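Local atomic coordinates of GH127 beta-L-arabinofuranoside (Geobacillus stearothermophilus, PDB entry 4QK0), a protein that probably hydrolyses beta-L-arabinofuranosidic bonds, releasing L-arabinose from its glycosides as a glycoside hydrolase of family GH127. Residues N134-H139 / Q230-R235; E140-G145 / D189-I194; A197-Y202 / N209-S214. All coordinates share one frame; numbering follows the deposited sequence.

Contact 1 of 3, residues N134-H139 / Q230-R235; sequences NLRDNH and QEKEAR
The carboxylate of E231 reaches from helix 227-234 to two successive backbone N-H groups of the loop 134-139. E231 OE2 accepts from L135 N at 2.9 Å. E231 OE1 accepts from R136 N at 3.0 Å. Each oxygen uses its syn lone pair, so the two bonds run side by side and fix the carboxylate's rotation. The E231 side chain starts in the crowded position between backbone N and carbonyl carbon (chi1 57°) and then runs extended to the loop.

E231 OE1 has a second donor, R235 NH1, which comes from above the carboxylate plane at 3.2 Å. With the bonds to M133 O and E237, this salt bridge holds the R235 guanidinium flat against the N134 amide. The planes are 6° apart, with N134 ND2 over the guanidinium centre. N134 CG lies 3.3 Å from R235 NH1. R235 NH1 also donates to M133 O.

R235 NH2 lies over one face of the R136 guanidinium, 3.6 Å from R136 NH2. The two like charges are probably offset by E237, which forms salt bridges with both arginines. R136 also grips D137 side-on, through NE and NH2, one to each carboxylate oxygen.

The loop is shaped from within by an Asx motif, in which N134 OD1 accepts from D137 N. N134 ND2 returns a bond to D137 OD2.

The contact lies in the GH127 catalytic domain. Its loop runs between helix 122-126 and helix 140-158, with H139 as the N-cap residue. L135 packs on L141 of helix 140-158 and on Y227 of helix 227-234.

Contact 2 of 3, residues E140-G145 / D189-I194; sequences ELYCAG and DGHQEI
D189 meets the first turn of helix 140-158 with CB, CG and OD2. D189 CB lies 3.7 Å from L141 CB. D189 CG stands anti to the backbone N (chi1 -161°), near Y142 N and L141 CB, and the carboxylate is thereby carried to the helix start. D189 OD2 accepts from Y142 N at 3.1 Å, a fairly straight bond that meets the oxygen from above the carboxylate plane. A weak, bent bond from L141 N reaches the same oxygen. D189 OD1 turns back to its own segment and accepts from H191 N at 2.7 Å through its anti lone pair. This second bond closes an Asx turn and holds the carboxylate in place.

One acidic side chain thus serves the N-H groups at a helix N-terminus and also shapes the loop that presents it. The helix dipole would favour its negative charge. Both segments belong to the helical catalytic domain of this GH127 enzyme, and the loop 189-194 leads straight into helix 194-205, with E193 at its N-cap position.

H191, which closes the Asx turn, lies beside Y142. The ring edge of Y142, at CD2 and CE2, points at the face of H191. The centroids are 4.4 Å apart and the planes are at 52°. H191 ND1 donates to Q192 O in the ring plane at 2.8 Å, which fixes how the imidazole is turned. Y142 OH bonds to K81 NZ.

Beyond Y142 the backbones close in. G145 CA and I194 CA are 4.2 Å apart, and the glycine lets E193 CG and the I194 backbone come close to the helix. I194 CB packs against L141 CB at 4.0 Å, while I194 CD1 lies 3.7 Å from G145 N.

Contact 3 of 3, residues A197-Y202 / N209-S214; sequences ALLKLY and NYLKLS
Two tyrosine rings each receive an aliphatic group from the partner helix on one face. L201 CD2 sits over the Y210 ring, 3.5 Å from its centroid and 17° off the ring normal. It is displaced toward the CD2 and CE2 side. L211 CB lies over the Y202 ring, 4.0 Å from the centroid. Both are CH-pi contacts, made in opposite directions: helix 194-205 supplies the leucine to one ring, and helix 208-220 to the other. Y202 and L211 run side by side and point the same way, whereas L201 crosses Y210 obliquely.

First torsions set these positions. Y202 CG is anti to its backbone N, and the ring extends along L211. Y210 CG is anti to its carbonyl carbon, and the ring is carried across to L201. The CB atoms of the two tyrosines approach to 4.2 Å.

L198 points at the partner helix. L198 CB meets Y210 O at 3.7 Å, and L198 CD1 reaches L213 CG at 3.7 Å. On another flank L199 CD2 packs against L211 CD1 at 3.9 Å and touches S214 OG. The hydroxyl of S214 is bonded to E195 O, and that of Y210 to D172 OD1.

The segments form an antiparallel helical hairpin, with axes 8.0 Å apart and a crossing angle of -163°, consistent with the (alpha/alpha)6 barrel of the six-hairpin glycosidase clan. Helix 162-177 covers the L201 and Y210 side, and helix 266-283 covers L199, L211 and S214.

No hydrogen bond joins the two segments. Their association is therefore probably driven by burial of apolar surface, with leucine-leucine packing beside the two CH-pi contacts, while the buried hydroxyls of Y210 and S214 find their bonds outside this interface.

How the contacts relate
All three contacts lie within the GH127 catalytic domain, in a mainly helical region. Contacts 2 and 3 follow one another in series along the chain, and both are nested inside the mostly helical chain stretch closed by contact 1. Contact 2 is the middle member, with its centre about 13 Å from each of the others. The centres of contacts 1 and 3 are about 23 Å apart, and those two do not touch. Segment 134-139 runs directly into helix 140-158 of contact 2, and L135 O probably bonds to G190 N. Helix 194-205 starts in contact 2 and continues into contact 3. Contact 1 lies farthest out and contact 2 deepest; contact 3 pairs two consecutive helices.

Contact 1 of 3, residues N134-H139 / Q230-R235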
loop_
_atom_site.group_PDB
_atom_site.type_symbol
_atom_site.label_atom_id
_atom_site.label_comp_id
_atom_site.label_asym_id
_atom_site.label_seq_id
_atom_site.Cartn_x
_atom_site.Cartn_y
_atom_site.Cartn_z
ATOM N N ASN A 134 7.205 -12.668 -30.452
ATOM C CA ASN A 134 6.909 -11.983 -29.195
ATOM C C ASN A 134 7.971 -12.225 -28.141
ATOM O O ASN A 134 7.789 -12.923 -27.133
ATOM C CB ASN A 134 5.516 -12.335 -28.641
ATOM C CG ASN A 134 5.081 -11.359 -27.546
ATOM O OD1 ASN A 134 5.898 -10.630 -26.965
ATOM N ND2 ASN A 134 3.793 -11.341 -27.268
ATOM N N LEU A 135 9.093 -11.565 -28.379
ATOM C CA LEU A 135 10.228 -11.572 -27.450
ATOM C C LEU A 135 9.931 -10.774 -26.210
ATOM O O LEU A 135 10.521 -11.020 -25.162
ATOM C CB LEU A 135 11.482 -10.994 -28.152
ATOM C CG LEU A 135 12.317 -11.949 -29.049
ATOM C CD1 LEU A 135 12.963 -13.005 -28.192
ATOM C CD2 LEU A 135 11.468 -12.612 -30.130
ATOM N N ARG A 136 9.066 -9.785 -26.323
ATOM C CA ARG A 136 8.725 -8.939 -25.161
ATOM C C ARG A 136 8.125 -9.791 -24.040
ATOM O O ARG A 136 8.473 -9.607 -22.893
ATOM C CB ARG A 136 7.722 -7.856 -25.542
ATOM C CG ARG A 136 7.551 -6.816 -24.450
ATOM C CD ARG A 136 6.343 -5.920 -24.707
ATOM N NE ARG A 136 5.134 -6.696 -24.687
ATOM C CZ ARG A 136 3.967 -6.304 -25.184
ATOM N NH1 ARG A 136 3.859 -5.120 -25.752
ATOM N NH2 ARG A 136 2.904 -7.137 -25.142
ATOM N N ASP A 137 7.286 -10.760 -24.403
ATOM C CA ASP A 137 6.535 -11.524 -23.415
ATOM C C ASP A 137 6.837 -12.998 -23.337
ATOM O O ASP A 137 6.686 -13.564 -22.264
ATOM C CB ASP A 137 5.013 -11.439 -23.704
ATOM C CG ASP A 137 4.494 -10.004 -23.721
ATOM O OD1 ASP A 137 5.080 -9.126 -23.044
ATOM O OD2 ASP A 137 3.502 -9.773 -24.429
ATOM N N ASN A 138 7.205 -13.652 -24.440
ATOM C CA ASN A 138 7.187 -15.122 -24.408
ATOM C C ASN A 138 8.494 -15.869 -24.058
ATOM O O ASN A 138 8.522 -17.095 -24.146
ATOM C CB ASN A 138 6.546 -15.651 -25.642
ATOM C CG ASN A 138 5.079 -15.285 -25.724
ATOM O OD1 ASN A 138 4.514 -14.738 -24.801
ATOM N ND2 ASN A 138 4.475 -15.584 -26.830
ATOM N N HIS A 139 9.521 -15.167 -23.575
ATOM C CA HIS A 139 10.622 -15.785 -22.802
ATOM C C HIS A 139 11.480 -16.850 -23.535
ATOM O O HIS A 139 12.140 -17.651 -22.908
ATOM C CB HIS A 139 10.065 -16.428 -21.540
ATOM C CG HIS A 139 9.646 -15.462 -20.491
ATOM N ND1 HIS A 139 8.611 -14.571 -20.681
ATOM C CD2 HIS A 139 10.034 -15.326 -19.202
ATOM C CE1 HIS A 139 8.393 -13.913 -19.552
ATOM N NE2 HIS A 139 9.275 -14.325 -18.657
ATOM N N GLN A 230 8.282 -2.382 -32.696
ATOM C CA GLN A 230 8.265 -2.967 -34.043
ATOM C C GLN A 230 7.570 -4.302 -34.024
ATOM O O GLN A 230 6.716 -4.541 -34.857
ATOM C CB GLN A 230 9.684 -3.098 -34.623
ATOM C CG GLN A 230 10.416 -1.759 -34.792
ATOM C CD GLN A 230 11.892 -1.898 -35.158
ATOM O OE1 GLN A 230 12.620 -2.754 -34.644
ATOM N NE2 GLN A 230 12.344 -1.021 -36.035
ATOM N N GLU A 231 7.921 -5.195 -33.097
ATOM C CA GLU A 231 7.259 -6.522 -33.110
ATOM C C GLU A 231 5.794 -6.450 -32.713
ATOM O O GLU A 231 4.956 -7.204 -33.229
ATOM C CB GLU A 231 8.011 -7.584 -32.273
ATOM C CG GLU A 231 8.252 -7.249 -30.820
ATOM C CD GLU A 231 8.469 -8.479 -29.944
ATOM O OE1 GLU A 231 7.992 -8.459 -28.788
ATOM O OE2 GLU A 231 9.129 -9.464 -30.393
ATOM N N LYS A 232 5.497 -5.531 -31.814
ATOM C CA LYS A 232 4.117 -5.259 -31.385
ATOM C C LYS A 232 3.244 -4.853 -32.565
ATOM O O LYS A 232 2.188 -5.409 -32.798
ATOM C CB LYS A 232 4.157 -4.147 -30.335
ATOM C CG LYS A 232 2.867 -3.443 -30.025
ATOM C CD LYS A 232 2.907 -2.699 -28.672
ATOM C CE LYS A 232 2.891 -1.196 -28.800
ATOM N NZ LYS A 232 2.142 -0.590 -27.661
ATOM N N GLU A 233 3.691 -3.852 -33.288
ATOM C CA GLU A 233 3.074 -3.413 -34.551
ATOM C C GLU A 233 2.845 -4.588 -35.523
ATOM O O GLU A 233 1.743 -4.796 -35.990
ATOM C CB GLU A 233 3.997 -2.334 -35.151
ATOM C CG GLU A 233 3.826 -2.005 -36.629
ATOM C CD GLU A 233 2.811 -0.914 -36.878
ATOM O OE1 GLU A 233 1.913 -0.733 -36.017
ATOM O OE2 GLU A 233 2.917 -0.260 -37.938
ATOM N N ALA A 234 3.884 -5.382 -35.786
ATOM C CA ALA A 234 3.774 -6.567 -36.645
ATOM C C ALA A 234 2.754 -7.618 -36.151
ATOM O O ALA A 234 2.223 -8.352 -36.960
ATOM C CB ALA A 234 5.138 -7.224 -36.827
ATOM N N ARG A 235 2.498 -7.702 -34.839
ATOM C CA ARG A 235 1.458 -8.602 -34.306
ATOM C C ARG A 235 0.065 -7.990 -34.453
ATOM O O ARG A 235 -0.928 -8.655 -34.175
ATOM C CB ARG A 235 1.659 -8.877 -32.814
ATOM C CG ARG A 235 2.817 -9.762 -32.462
ATOM C CD ARG A 235 2.711 -10.273 -31.014
ATOM N NE ARG A 235 2.798 -9.214 -29.993
ATOM C CZ ARG A 235 3.920 -8.683 -29.515
ATOM N NH1 ARG A 235 5.127 -9.052 -29.958
ATOM N NH2 ARG A 235 3.858 -7.750 -28.575
#

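Contact 2 of 3, residues E140-G145 / D189-I194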
loop_
_atom_site.group_PDB
_atom_site.type_symbol
_atom_site.label_atom_id
_atom_site.label_comp_id
_atom_site.label_asym_id
_atom_site.label_seq_id
_atom_site.Cartn_x
_atom_site.Cartn_y
_atom_site.Cartn_z
ATOM N N GLU A 140 11.441 -16.850 -24.857
ATOM C CA GLU A 140 12.185 -17.808 -25.669
ATOM C C GLU A 140 13.658 -17.798 -25.318
ATOM O O GLU A 140 14.260 -18.857 -25.022
ATOM C CB GLU A 140 11.998 -17.523 -27.153
ATOM C CG GLU A 140 10.692 -18.014 -27.739
ATOM C CD GLU A 140 10.428 -17.420 -29.136
ATOM O OE1 GLU A 140 10.421 -18.198 -30.145
ATOM O OE2 GLU A 140 10.212 -16.182 -29.199
ATOM N N LEU A 141 14.266 -16.602 -25.343
ATOM C CA LEU A 141 15.698 -16.479 -25.029
ATOM C C LEU A 141 15.967 -16.744 -23.548
ATOM O O LEU A 141 16.998 -17.307 -23.179
ATOM C CB LEU A 141 16.244 -15.114 -25.446
ATOM C CG LEU A 141 16.125 -14.856 -26.922
ATOM C CD1 LEU A 141 16.658 -13.480 -27.233
ATOM C CD2 LEU A 141 16.857 -15.902 -27.766
ATOM N N TYR A 142 15.042 -16.313 -22.703
ATOM C CA TYR A 142 15.114 -16.603 -21.283
ATOM C C TYR A 142 15.183 -18.097 -21.041
ATOM O O TYR A 142 16.033 -18.582 -20.265
ATOM C CB TYR A 142 13.893 -15.966 -20.582
ATOM C CG TYR A 142 13.648 -16.324 -19.152
ATOM C CD1 TYR A 142 12.906 -17.429 -18.827
ATOM C CD2 TYR A 142 14.115 -15.532 -18.119
ATOM C CE1 TYR A 142 12.666 -17.764 -17.495
ATOM C CE2 TYR A 142 13.874 -15.847 -16.803
ATOM C CZ TYR A 142 13.135 -16.967 -16.505
ATOM O OH TYR A 142 12.894 -17.263 -15.210
ATOM N N CYS A 143 14.291 -18.849 -21.657
ATOM C CA CYS A 143 14.357 -20.333 -21.495
ATOM C C CYS A 143 15.651 -20.903 -22.060
ATOM O O CYS A 143 16.268 -21.743 -21.447
ATOM C CB CYS A 143 13.130 -21.031 -22.136
ATOM S SG CYS A 143 11.566 -20.675 -21.268
ATOM N N ALA A 144 16.071 -20.401 -23.219
ATOM C CA ALA A 144 17.326 -20.850 -23.829
ATOM C C ALA A 144 18.488 -20.566 -22.900
ATOM O O ALA A 144 19.315 -21.432 -22.638
ATOM C CB ALA A 144 17.539 -20.158 -25.145
ATOM N N GLY A 145 18.491 -19.382 -22.298
ATOM C CA GLY A 145 19.521 -19.024 -21.336
ATOM C C GLY A 145 19.565 -19.952 -20.161
ATOM O O GLY A 145 20.634 -20.439 -19.778
ATOM N N ASP A 189 15.278 -10.250 -25.434
ATOM C CA ASP A 189 14.152 -10.820 -24.662
ATOM C C ASP A 189 13.674 -9.804 -23.633
ATOM O O ASP A 189 14.455 -9.011 -23.078
ATOM C CB ASP A 189 14.545 -12.130 -23.967
ATOM C CG ASP A 189 13.316 -13.008 -23.536
ATOM O OD1 ASP A 189 12.476 -12.554 -22.729
ATOM O OD2 ASP A 189 13.254 -14.168 -23.964
ATOM N N GLY A 190 12.357 -9.808 -23.435
ATOM C CA GLY A 190 11.699 -9.010 -22.406
ATOM C C GLY A 190 12.153 -9.391 -21.038
ATOM O O GLY A 190 12.108 -8.589 -20.105
ATOM N N HIS A 191 12.682 -10.599 -20.918
ATOM C CA HIS A 191 13.296 -10.998 -19.682
ATOM C C HIS A 191 14.739 -11.406 -19.901
ATOM O O HIS A 191 15.020 -12.504 -20.384
ATOM C CB HIS A 191 12.526 -12.148 -19.035
ATOM C CG HIS A 191 12.802 -12.315 -17.583
ATOM N ND1 HIS A 191 14.071 -12.263 -17.051
ATOM C CD2 HIS A 191 11.963 -12.545 -16.532
ATOM C CE1 HIS A 191 14.009 -12.453 -15.739
ATOM N NE2 HIS A 191 12.737 -12.605 -15.402
ATOM N N GLN A 192 15.642 -10.549 -19.415
ATOM C CA GLN A 192 17.025 -10.776 -19.495
ATOM C C GLN A 192 17.401 -12.049 -18.784
ATOM O O GLN A 192 16.760 -12.456 -17.807
ATOM C CB GLN A 192 17.805 -9.587 -18.938
ATOM C CG GLN A 192 17.429 -8.260 -19.542
ATOM C CD GLN A 192 16.305 -7.532 -18.794
ATOM O OE1 GLN A 192 15.280 -8.121 -18.484
ATOM N NE2 GLN A 192 16.514 -6.243 -18.486
ATOM N N GLU A 193 18.435 -12.698 -19.317
ATOM C CA GLU A 193 18.953 -13.976 -18.842
ATOM C C GLU A 193 19.922 -14.556 -19.896
ATOM O O GLU A 193 20.941 -15.109 -19.531
ATOM C CB GLU A 193 17.842 -15.019 -18.523
ATOM C CG GLU A 193 18.248 -16.480 -18.565
ATOM C CD GLU A 193 19.185 -16.890 -17.447
ATOM O OE1 GLU A 193 19.367 -16.137 -16.472
ATOM O OE2 GLU A 193 19.741 -18.007 -17.525
ATOM N N ILE A 194 19.564 -14.480 -21.154
ATOM C CA ILE A 194 20.401 -15.061 -22.230
ATOM C C ILE A 194 21.794 -14.425 -22.219
ATOM O O ILE A 194 22.802 -15.114 -22.443
ATOM C CB ILE A 194 19.738 -14.916 -23.614
ATOM C CG1 ILE A 194 20.476 -15.730 -24.690
ATOM C CG2 ILE A 194 19.680 -13.478 -24.070
ATOM C CD1 ILE A 194 20.482 -17.201 -24.451
#

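Contact 3 of 3, residues A197-Y202 / N209-S214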
loop_
_atom_site.group_PDB
_atom_site.type_symbol
_atom_site.label_atom_id
_atom_site.label_comp_id
_atom_site.label_asym_id
_atom_site.label_seq_id
_atom_site.Cartn_x
_atom_site.Cartn_y
_atom_site.Cartn_z
ATOM N N ALA A 197 23.917 -16.033 -19.507
ATOM C CA ALA A 197 24.089 -17.412 -19.825
ATOM C C ALA A 197 25.146 -17.598 -20.923
ATOM O O ALA A 197 26.005 -18.440 -20.833
ATOM C CB ALA A 197 22.760 -18.006 -20.292
ATOM N N LEU A 198 25.052 -16.793 -21.949
ATOM C CA LEU A 198 26.053 -16.776 -23.018
ATOM C C LEU A 198 27.467 -16.532 -22.523
ATOM O O LEU A 198 28.389 -17.144 -23.031
ATOM C CB LEU A 198 25.690 -15.743 -24.092
ATOM C CG LEU A 198 24.538 -16.160 -24.977
ATOM C CD1 LEU A 198 24.070 -15.034 -25.886
ATOM C CD2 LEU A 198 24.903 -17.386 -25.821
ATOM N N LEU A 199 27.660 -15.710 -21.508
ATOM C CA LEU A 199 29.003 -15.569 -20.925
ATOM C C LEU A 199 29.490 -16.874 -20.363
ATOM O O LEU A 199 30.656 -17.190 -20.448
ATOM C CB LEU A 199 29.068 -14.525 -19.800
ATOM C CG LEU A 199 28.667 -13.107 -20.124
ATOM C CD1 LEU A 199 28.929 -12.170 -18.938
ATOM C CD2 LEU A 199 29.464 -12.626 -21.325
ATOM N N LYS A 200 28.620 -17.605 -19.690
ATOM C CA LYS A 200 29.054 -18.855 -19.100
ATOM C C LYS A 200 29.408 -19.837 -20.196
ATOM O O LYS A 200 30.329 -20.634 -20.065
ATOM C CB LYS A 200 27.962 -19.387 -18.152
ATOM C CG LYS A 200 28.140 -18.954 -16.675
ATOM C CD LYS A 200 26.848 -18.594 -15.937
ATOM C CE LYS A 200 26.758 -19.117 -14.490
ATOM N NZ LYS A 200 25.677 -20.173 -14.299
ATOM N N LEU A 201 28.631 -19.836 -21.259
ATOM C CA LEU A 201 28.844 -20.754 -22.328
ATOM C C LEU A 201 30.213 -20.426 -23.006
ATOM O O LEU A 201 30.959 -21.331 -23.408
ATOM C CB LEU A 201 27.745 -20.630 -23.365
ATOM C CG LEU A 201 27.758 -21.644 -24.505
ATOM C CD1 LEU A 201 27.628 -23.064 -24.002
ATOM C CD2 LEU A 201 26.644 -21.336 -25.495
ATOM N N TYR A 202 30.506 -19.132 -23.137
ATOM C CA TYR A 202 31.796 -18.682 -23.616
ATOM C C TYR A 202 32.944 -19.177 -22.726
ATOM O O TYR A 202 33.927 -19.669 -23.239
ATOM C CB TYR A 202 31.832 -17.173 -23.738
ATOM C CG TYR A 202 33.222 -16.658 -23.936
ATOM C CD1 TYR A 202 33.892 -16.830 -25.169
ATOM C CD2 TYR A 202 33.891 -16.032 -22.910
ATOM C CE1 TYR A 202 35.190 -16.368 -25.358
ATOM C CE2 TYR A 202 35.199 -15.577 -23.080
ATOM C CZ TYR A 202 35.844 -15.751 -24.295
ATOM O OH TYR A 202 37.125 -15.284 -24.429
ATOM N N ASN A 209 32.009 -16.254 -30.500
ATOM C CA ASN A 209 30.685 -15.838 -30.989
ATOM C C ASN A 209 29.695 -15.587 -29.840
ATOM O O ASN A 209 28.852 -14.717 -29.938
ATOM C CB ASN A 209 30.084 -16.898 -31.884
ATOM C CG ASN A 209 30.902 -17.152 -33.149
ATOM O OD1 ASN A 209 31.720 -16.326 -33.556
ATOM N ND2 ASN A 209 30.598 -18.256 -33.824
ATOM N N TYR A 210 29.827 -16.367 -28.765
ATOM C CA TYR A 210 28.885 -16.350 -27.657
ATOM C C TYR A 210 29.085 -15.064 -26.858
ATOM O O TYR A 210 28.111 -14.371 -26.467
ATOM C CB TYR A 210 29.033 -17.616 -26.783
ATOM C CG TYR A 210 28.755 -18.911 -27.546
ATOM C CD1 TYR A 210 27.871 -18.944 -28.605
ATOM C CD2 TYR A 210 29.378 -20.095 -27.206
ATOM C CE1 TYR A 210 27.605 -20.123 -29.297
ATOM C CE2 TYR A 210 29.135 -21.271 -27.912
ATOM C CZ TYR A 210 28.260 -21.276 -28.967
ATOM O OH TYR A 210 27.991 -22.444 -29.685
ATOM N N LEU A 211 30.344 -14.719 -26.679
ATOM C CA LEU A 211 30.722 -13.464 -26.020
ATOM C C LEU A 211 30.240 -12.263 -26.793
ATOM O O LEU A 211 29.593 -11.368 -26.237
ATOM C CB LEU A 211 32.215 -13.411 -25.834
ATOM C CG LEU A 211 32.743 -12.108 -25.282
ATOM C CD1 LEU A 211 32.316 -11.965 -23.843
ATOM C CD2 LEU A 211 34.258 -12.113 -25.375
ATOM N N LYS A 212 30.403 -12.303 -28.102
ATOM C CA LYS A 212 29.898 -11.216 -28.936
ATOM C C LYS A 212 28.358 -11.118 -29.032
ATOM O O LYS A 212 27.790 -10.053 -29.187
ATOM C CB LYS A 212 30.481 -11.361 -30.319
ATOM C CG LYS A 212 31.968 -11.035 -30.340
ATOM C CD LYS A 212 32.345 -10.402 -31.673
ATOM C CE LYS A 212 32.816 -11.416 -32.694
ATOM N NZ LYS A 212 34.310 -11.458 -32.691
ATOM N N LEU A 213 27.703 -12.264 -29.010
ATOM C CA LEU A 213 26.267 -12.293 -29.050
ATOM C C LEU A 213 25.699 -11.679 -27.719
ATOM O O LEU A 213 24.840 -10.832 -27.754
ATOM C CB LEU A 213 25.813 -13.756 -29.248
ATOM C CG LEU A 213 24.322 -13.939 -29.385
ATOM C CD1 LEU A 213 23.832 -13.127 -30.559
ATOM C CD2 LEU A 213 23.971 -15.400 -29.563
ATOM N N SER A 214 26.255 -12.078 -26.591
ATOM C CA SER A 214 25.946 -11.456 -25.294
ATOM C C SER A 214 26.100 -9.959 -25.367
ATOM O O SER A 214 25.163 -9.204 -25.076
ATOM C CB SER A 214 26.846 -12.023 -24.196
ATOM O OG SER A 214 26.534 -11.481 -22.911
#